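Long-range contact in flavin-dependent monooxygenase, oxygenase subunit HsaA (Rhodococcus sp., PDB 2RFQ), which hydroxylates the phenolic ring of the cholesterol breakdown product 3-HSA to the catechol 3,4-DHSA, using reduced FMN and molecular oxygen: residues Arg73-Ser87 and Thr240-Ala252. Sequence-based numbering, arbitrary orientation.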
loop_
_atom_site.group_PDB
_atom_site.type_symbol
_atom_site.label_atom_id
_atom_site.label_comp_id
_atom_site.label_asym_id
_atom_site.label_seq_id
_atom_site.Cartn_x
_atom_site.Cartn_y
_atom_site.Cartn_z
ATOM N N ARG A 73 21.570 -1.962 16.637
ATOM C CA ARG A 73 21.289 -2.289 15.239
ATOM C C ARG A 73 22.193 -3.419 14.764
ATOM O O ARG A 73 21.724 -4.388 14.147
ATOM C CB ARG A 73 21.474 -1.073 14.342
ATOM C CG ARG A 73 21.070 -1.345 12.918
ATOM C CD ARG A 73 21.339 -0.142 12.075
ATOM N NE ARG A 73 22.752 -0.070 11.732
ATOM C CZ ARG A 73 23.245 0.669 10.729
ATOM N NH1 ARG A 73 22.444 1.416 9.954
ATOM N NH2 ARG A 73 24.553 0.672 10.499
ATOM N N LYS A 74 23.490 -3.303 15.061
ATOM C CA LYS A 74 24.463 -4.333 14.666
ATOM C C LYS A 74 24.136 -5.699 15.293
ATOM O O LYS A 74 24.079 -6.710 14.591
ATOM C CB LYS A 74 25.871 -3.880 15.079
ATOM C CG LYS A 74 26.969 -4.800 14.648
ATOM C CD LYS A 74 28.344 -4.357 15.181
ATOM C CE LYS A 74 28.761 -3.017 14.626
ATOM N NZ LYS A 74 29.097 -3.059 13.166
ATOM N N ILE A 75 23.957 -5.728 16.616
ATOM C CA ILE A 75 23.659 -7.010 17.287
ATOM C C ILE A 75 22.407 -7.660 16.713
ATOM O O ILE A 75 22.400 -8.867 16.387
ATOM C CB ILE A 75 23.508 -6.833 18.805
ATOM C CG1 ILE A 75 24.804 -6.265 19.401
ATOM C CG2 ILE A 75 23.128 -8.169 19.477
ATOM C CD1 ILE A 75 24.569 -5.686 20.812
ATOM N N ALA A 76 21.352 -6.863 16.585
ATOM C CA ALA A 76 20.060 -7.379 16.097
ATOM C C ALA A 76 20.129 -7.892 14.662
ATOM O O ALA A 76 19.295 -8.712 14.268
ATOM C CB ALA A 76 18.993 -6.290 16.220
ATOM N N SER A 77 21.071 -7.382 13.858
ATOM C CA SER A 77 21.245 -7.856 12.485
ATOM C C SER A 77 21.791 -9.296 12.413
ATOM O O SER A 77 21.746 -9.926 11.343
ATOM C CB SER A 77 22.139 -6.904 11.694
ATOM O OG SER A 77 23.508 -7.030 12.055
ATOM N N ALA A 78 22.387 -9.746 13.522
ATOM C CA ALA A 78 22.897 -11.133 13.650
ATOM C C ALA A 78 21.900 -12.083 14.314
ATOM O O ALA A 78 21.762 -13.235 13.893
ATOM C CB ALA A 78 24.216 -11.163 14.402
ATOM N N CYS A 79 21.223 -11.610 15.355
ATOM C CA CYS A 79 20.265 -12.446 16.073
ATOM C C CYS A 79 19.208 -11.498 16.633
ATOM O O CYS A 79 19.536 -10.620 17.457
ATOM C CB CYS A 79 20.960 -13.212 17.188
ATOM S SG CYS A 79 19.762 -14.115 18.256
ATOM N N GLY A 80 17.966 -11.646 16.150
ATOM C CA GLY A 80 16.900 -10.736 16.550
ATOM C C GLY A 80 16.661 -10.745 18.049
ATOM O O GLY A 80 16.523 -9.684 18.682
ATOM N N SER A 81 16.560 -11.942 18.625
ATOM C CA SER A 81 16.371 -12.048 20.076
ATOM C C SER A 81 17.522 -11.448 20.881
ATOM O O SER A 81 17.292 -10.735 21.875
ATOM C CB SER A 81 16.122 -13.502 20.517
ATOM O OG SER A 81 14.866 -13.989 20.046
ATOM N N THR A 82 18.758 -11.739 20.478
ATOM C CA THR A 82 19.907 -11.183 21.196
ATOM C C THR A 82 19.905 -9.658 21.087
ATOM O O THR A 82 20.146 -8.963 22.081
ATOM C CB THR A 82 21.226 -11.782 20.681
ATOM O OG1 THR A 82 21.167 -13.209 20.837
ATOM C CG2 THR A 82 22.400 -11.283 21.529
ATOM N N GLY A 83 19.573 -9.146 19.903
ATOM C CA GLY A 83 19.506 -7.690 19.696
ATOM C C GLY A 83 18.430 -7.037 20.550
ATOM O O GLY A 83 18.653 -5.970 21.145
ATOM N N TRP A 84 17.275 -7.698 20.622
ATOM C CA TRP A 84 16.161 -7.209 21.434
ATOM C C TRP A 84 16.541 -7.134 22.905
ATOM O O TRP A 84 16.353 -6.091 23.557
ATOM C CB TRP A 84 14.978 -8.143 21.258
ATOM C CG TRP A 84 13.695 -7.733 21.945
ATOM C CD1 TRP A 84 13.242 -8.168 23.157
ATOM C CD2 TRP A 84 12.689 -6.820 21.440
ATOM N NE1 TRP A 84 12.004 -7.602 23.430
ATOM C CE2 TRP A 84 11.650 -6.779 22.389
ATOM C CE3 TRP A 84 12.568 -6.054 20.262
ATOM C CZ2 TRP A 84 10.503 -5.974 22.209
ATOM C CZ3 TRP A 84 11.443 -5.261 20.073
ATOM C CH2 TRP A 84 10.422 -5.230 21.044
ATOM N N VAL A 85 17.067 -8.232 23.420
ATOM C CA VAL A 85 17.499 -8.270 24.834
ATOM C C VAL A 85 18.610 -7.253 25.101
ATOM O O VAL A 85 18.584 -6.550 26.125
ATOM C CB VAL A 85 17.949 -9.692 25.204
ATOM C CG1 VAL A 85 18.646 -9.738 26.568
ATOM C CG2 VAL A 85 16.735 -10.626 25.182
ATOM N N SER A 86 19.568 -7.161 24.182
ATOM C CA SER A 86 20.710 -6.265 24.363
ATOM C C SER A 86 20.225 -4.823 24.476
ATOM O O SER A 86 20.657 -4.062 25.341
ATOM C CB SER A 86 21.696 -6.403 23.193
ATOM O OG SER A 86 22.356 -7.680 23.249
ATOM N N SER A 87 19.302 -4.457 23.607
ATOM C CA SER A 87 18.798 -3.091 23.610
ATOM C C SER A 87 18.115 -2.735 24.926
ATOM O O SER A 87 18.424 -1.707 25.548
ATOM C CB SER A 87 17.805 -2.927 22.479
ATOM O OG SER A 87 17.482 -1.546 22.314
ATOM N N THR A 240 14.687 2.370 21.745
ATOM C CA THR A 240 15.269 1.067 22.167
ATOM C C THR A 240 14.456 -0.146 21.674
ATOM O O THR A 240 14.992 -1.237 21.488
ATOM C CB THR A 240 15.601 1.023 23.672
ATOM O OG1 THR A 240 17.032 0.852 23.824
ATOM C CG2 THR A 240 14.934 -0.141 24.368
ATOM N N ILE A 241 13.168 0.082 21.419
ATOM C CA ILE A 241 12.266 -0.913 20.882
ATOM C C ILE A 241 12.308 -0.963 19.351
ATOM O O ILE A 241 12.218 -2.048 18.760
ATOM C CB ILE A 241 10.812 -0.621 21.413
ATOM C CG1 ILE A 241 10.788 -0.711 22.939
ATOM C CG2 ILE A 241 9.741 -1.455 20.662
ATOM C CD1 ILE A 241 11.377 -2.037 23.515
ATOM N N SER A 242 12.440 0.182 18.699
ATOM C CA SER A 242 12.494 0.175 17.230
ATOM C C SER A 242 13.874 -0.214 16.694
ATOM O O SER A 242 13.972 -0.891 15.668
ATOM C CB SER A 242 12.087 1.544 16.635
ATOM O OG SER A 242 10.732 1.827 16.950
ATOM N N ALA A 243 14.938 0.247 17.357
ATOM C CA ALA A 243 16.305 0.000 16.832
ATOM C C ALA A 243 16.603 -1.479 16.544
ATOM O O ALA A 243 17.144 -1.792 15.474
ATOM C CB ALA A 243 17.367 0.622 17.759
ATOM N N PRO A 244 16.252 -2.402 17.463
ATOM C CA PRO A 244 16.521 -3.823 17.155
ATOM C C PRO A 244 15.681 -4.332 15.980
ATOM O O PRO A 244 16.149 -5.144 15.216
ATOM C CB PRO A 244 16.210 -4.562 18.469
ATOM C CG PRO A 244 15.351 -3.616 19.275
ATOM C CD PRO A 244 15.651 -2.220 18.805
ATOM N N ILE A 245 14.465 -3.813 15.815
ATOM C CA ILE A 245 13.639 -4.249 14.684
ATOM C C ILE A 245 14.246 -3.756 13.374
ATOM O O ILE A 245 14.323 -4.509 12.393
ATOM C CB ILE A 245 12.187 -3.842 14.864
ATOM C CG1 ILE A 245 11.637 -4.496 16.146
ATOM C CG2 ILE A 245 11.372 -4.254 13.645
ATOM C CD1 ILE A 245 10.224 -3.968 16.571
ATOM N N VAL A 246 14.677 -2.488 13.353
ATOM C CA VAL A 246 15.459 -1.986 12.218
ATOM C C VAL A 246 16.693 -2.889 11.946
ATOM O O VAL A 246 16.943 -3.289 10.809
ATOM C CB VAL A 246 15.844 -0.501 12.399
ATOM C CG1 VAL A 246 16.753 -0.035 11.252
ATOM C CG2 VAL A 246 14.553 0.336 12.453
ATOM N N GLY A 247 17.447 -3.219 12.990
ATOM C CA GLY A 247 18.604 -4.124 12.849
ATOM C C GLY A 247 18.213 -5.487 12.269
ATOM O O GLY A 247 18.928 -6.020 11.412
HETATM N N MSE A 248 17.089 -6.042 12.725
HETATM C CA MSE A 248 16.565 -7.297 12.170
HETATM C C MSE A 248 16.351 -7.162 10.658
HETATM O O MSE A 248 16.653 -8.097 9.895
HETATM C CB MSE A 248 15.270 -7.710 12.885
HETATM C CG MSE A 248 15.540 -8.198 14.298
HETATM SE SE MSE A 248 13.757 -8.495 15.113
HETATM C CE MSE A 248 14.097 -7.737 16.915
ATOM N N ALA A 249 15.901 -5.983 10.221
ATOM C CA ALA A 249 15.640 -5.751 8.802
ATOM C C ALA A 249 16.959 -5.730 8.024
ATOM O O ALA A 249 17.047 -6.297 6.909
ATOM C CB ALA A 249 14.809 -4.454 8.615
ATOM N N TYR A 250 17.989 -5.099 8.589
ATOM C CA TYR A 250 19.320 -5.133 7.952
ATOM C C TYR A 250 19.803 -6.578 7.785
ATOM O O TYR A 250 20.314 -6.978 6.710
ATOM C CB TYR A 250 20.353 -4.331 8.745
ATOM C CG TYR A 250 20.338 -2.842 8.456
ATOM C CD1 TYR A 250 19.517 -1.994 9.180
ATOM C CD2 TYR A 250 21.108 -2.303 7.429
ATOM C CE1 TYR A 250 19.511 -0.609 8.944
ATOM C CE2 TYR A 250 21.096 -0.917 7.159
ATOM C CZ TYR A 250 20.270 -0.088 7.931
ATOM O OH TYR A 250 20.234 1.271 7.695
ATOM N N GLY A 251 19.614 -7.374 8.835
ATOM C CA GLY A 251 20.071 -8.772 8.832
ATOM C C GLY A 251 19.308 -9.577 7.799
ATOM O O GLY A 251 19.909 -10.366 7.052
ATOM N N ALA A 252 17.993 -9.368 7.762
ATOM C CA ALA A 252 17.129 -10.056 6.799
ATOM C C ALA A 252 17.544 -9.683 5.378
ATOM O O ALA A 252 17.626 -10.548 4.480
ATOM C CB ALA A 252 15.678 -9.688 7.038
#
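Arg73, in the conformer described, one of two modelled, holds its guanidinium, tilted, over one face of the Tyr250 ring, offset toward the rim, CZ 4.4 Å from the ring centroid, in a cation-pi contact with planes 54° apart; Val246 CG1 sits at the ring's edge. Here the N-terminal helical domain of the acyl-CoA dehydrogenase fold packs on the C-terminal helical bundle: helix 80-87 runs nearly antiparallel to helix 240-252 (158°). In Arg73, CB, CG and CD run out extended, setting CD against Tyr250 CE1; the bend at chi3 (79°) then turns the guanidinium over the ring. Trp294 of helix 277-309 is a second aromatic partner of this cation. An alanine in place of Tyr250 would probably take away the ring face under the guanidinium, leaving the end of Arg73 less fixed and more dependent on Trp294. The second flat group, the Trp84 indole, has Ile245 CD1 near its plane at the edge, 3.9 Å from CZ3, and is a knob in a hole formed by Ile241, Pro244, Ile245 and Met248. Trp84 is, by similarity, an FMN-binding residue, and its NE1 makes a weak hydrogen bond to Ser143 of the same predicted site. Pro244 returns the knob, entering among Ala76, Gly83, Trp84 and Ser87, with CG 3.8 Å from Trp84 CE3. Where Arg73-Ser77 crosses Gly247 and Gly251, the backbones nearly touch: Ser77 CA lies 3.1 Å from Gly247 O, and Gly251 CA 3.2 Å from Ser77 O, both CA-H...O contacts. Met248, present as selenomethionine, puts CE 3.6 Å from Gly80 O. At the other end, Ser87 OG donates to Thr240 O at 2.6 Å, in the carbonyl plane and on a lone pair.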